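Local coordinates for protein beta-glucosidase (Saccharopolyspora erythraea D, PDB 5M6G) that probably hydrolyses terminal, non-reducing beta-D-glucosyl residues to release beta-D-glucose, as a magnesium-binding member of glycosyl hydrolase family 3, at residues A105-Y108 with D109-R113. Sequence-based numbering, arbitrary orientation.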
loop_
_atom_site.group_PDB
_atom_site.type_symbol
_atom_site.label_atom_id
_atom_site.label_comp_id
_atom_site.label_asym_id
_atom_site.label_seq_id
_atom_site.Cartn_x
_atom_site.Cartn_y
_atom_site.Cartn_z
ATOM N N ALA A 105 19.296 4.589 -5.892
ATOM C CA ALA A 105 19.478 5.298 -7.155
ATOM C C ALA A 105 20.592 4.668 -7.983
ATOM O O ALA A 105 20.462 4.529 -9.208
ATOM C CB ALA A 105 19.763 6.776 -6.904
ATOM N N ASP A 106 21.692 4.273 -7.332
ATOM C CA ASP A 106 22.773 3.586 -8.034
ATOM C C ASP A 106 22.282 2.282 -8.651
ATOM O O ASP A 106 22.592 1.972 -9.807
ATOM C CB ASP A 106 23.934 3.311 -7.080
ATOM C CG ASP A 106 24.651 4.565 -6.664
ATOM O OD1 ASP A 106 24.432 5.623 -7.298
ATOM O OD2 ASP A 106 25.439 4.488 -5.694
ATOM N N MET A 107 21.529 1.495 -7.880
ATOM C CA MET A 107 21.016 0.232 -8.394
ATOM C C MET A 107 20.138 0.463 -9.617
ATOM O O MET A 107 20.288 -0.212 -10.643
ATOM C CB MET A 107 20.226 -0.494 -7.306
ATOM C CG MET A 107 19.651 -1.847 -7.754
ATOM S SD MET A 107 18.615 -2.538 -6.453
ATOM C CE MET A 107 17.194 -1.454 -6.537
ATOM N N TYR A 108 19.217 1.425 -9.518
ATOM C CA TYR A 108 18.343 1.750 -10.639
ATOM C C TYR A 108 19.149 2.131 -11.879
ATOM O O TYR A 108 18.919 1.597 -12.969
ATOM C CB TYR A 108 17.392 2.881 -10.247
ATOM C CG TYR A 108 16.501 3.291 -11.392
ATOM C CD1 TYR A 108 15.263 2.684 -11.584
ATOM C CD2 TYR A 108 16.919 4.247 -12.314
ATOM C CE1 TYR A 108 14.452 3.046 -12.656
ATOM C CE2 TYR A 108 16.133 4.600 -13.379
ATOM C CZ TYR A 108 14.899 4.004 -13.546
ATOM O OH TYR A 108 14.117 4.372 -14.608
ATOM N N ASP A 109 20.096 3.069 -11.732
ATOM C CA ASP A 109 20.890 3.509 -12.877
ATOM C C ASP A 109 21.690 2.369 -13.480
ATOM O O ASP A 109 21.934 2.352 -14.694
ATOM C CB ASP A 109 21.835 4.639 -12.465
ATOM C CG ASP A 109 21.117 5.945 -12.247
ATOM O OD1 ASP A 109 19.915 6.022 -12.571
ATOM O OD2 ASP A 109 21.757 6.899 -11.765
ATOM N N SER A 110 22.125 1.421 -12.651
ATOM C CA SER A 110 22.869 0.277 -13.166
ATOM C C SER A 110 21.995 -0.566 -14.092
ATOM O O SER A 110 22.418 -0.952 -15.190
ATOM C CB SER A 110 23.396 -0.551 -11.997
ATOM O OG SER A 110 24.043 -1.719 -12.447
ATOM N N TYR A 111 20.761 -0.852 -13.671
ATOM C CA TYR A 111 19.847 -1.577 -14.554
ATOM C C TYR A 111 19.576 -0.785 -15.824
ATOM O O TYR A 111 19.581 -1.341 -16.932
ATOM C CB TYR A 111 18.543 -1.879 -13.821
ATOM C CG TYR A 111 18.589 -3.131 -12.979
ATOM C CD1 TYR A 111 18.437 -4.377 -13.564
ATOM C CD2 TYR A 111 18.774 -3.066 -11.588
ATOM C CE1 TYR A 111 18.468 -5.534 -12.817
ATOM C CE2 TYR A 111 18.806 -4.229 -10.826
ATOM C CZ TYR A 111 18.655 -5.459 -11.450
ATOM O OH TYR A 111 18.670 -6.634 -10.731
ATOM N N GLN A 112 19.380 0.523 -15.689
ATOM C CA GLN A 112 19.031 1.342 -16.841
ATOM C C GLN A 112 20.172 1.403 -17.851
ATOM O O GLN A 112 19.935 1.303 -19.062
ATOM C CB GLN A 112 18.638 2.738 -16.371
ATOM C CG GLN A 112 17.897 3.551 -17.394
ATOM C CD GLN A 112 16.586 2.902 -17.796
ATOM O OE1 GLN A 112 16.568 2.043 -18.667
ATOM N NE2 GLN A 112 15.490 3.303 -17.155
ATOM N N ARG A 113 21.419 1.540 -17.380
ATOM C CA ARG A 113 22.550 1.564 -18.312
ATOM C C ARG A 113 22.568 0.323 -19.200
ATOM O O ARG A 113 22.820 0.415 -20.413
ATOM C CB ARG A 113 23.875 1.679 -17.547
ATOM C CG ARG A 113 24.175 3.059 -16.982
ATOM C CD ARG A 113 25.652 3.168 -16.597
ATOM N NE ARG A 113 25.944 2.324 -15.451
ATOM C CZ ARG A 113 25.780 2.709 -14.188
ATOM N NH1 ARG A 113 25.348 3.934 -13.910
ATOM N NH2 ARG A 113 26.056 1.868 -13.199
HETATM O O HOH W 1 24.960 3.142 -10.694
#
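Tyr108 and Gln112, one helical turn apart, run alongside each other in the same direction, and the amide NE2 of Gln112 gives a weak, bent hydrogen bond to Tyr108 OH (3.1 Å, 128°), the amide standing 79° from the ring. Gln112 reaches the hydroxyl because its chain folds at chi2 (61°); NE2 also bonds Pro386 O, while OE1 takes Leu124 N. The stronger partner of the phenol is Asp175, a magnesium ligand, so Tyr108 lies in the second shell of that ion. A phenylalanine here would probably leave Asp175 OD2 without its second-shell hydrogen bond and Gln112 NE2 without this acceptor, so that the magnesium-binding carboxylate is less firmly positioned. At the ring's edge, in plane, sits Asp109 OD1, 3.5 Å from Tyr108 CD2; Asp109 itself bonds Ala388 N and shares Arg390 with Asp106 in salt bridges.

The apolar contact is Met107 CG against Tyr111 CE2, 4.0 Å apart at the ring edge. A water bridges Asp106 O (2.8 Å) and Arg113 NH2 (3.0 Å). Beneath these side chains, four i to i+4 backbone bonds run from Asp109 N to Ala105 O through Gln112 N to Tyr108 O, the regular alpha-helical pattern of helix 101-116, which connects parallel strands 87-90 and 125-128 in a beta-alpha-beta unit of the family 3 N-terminal TIM-barrel-like domain.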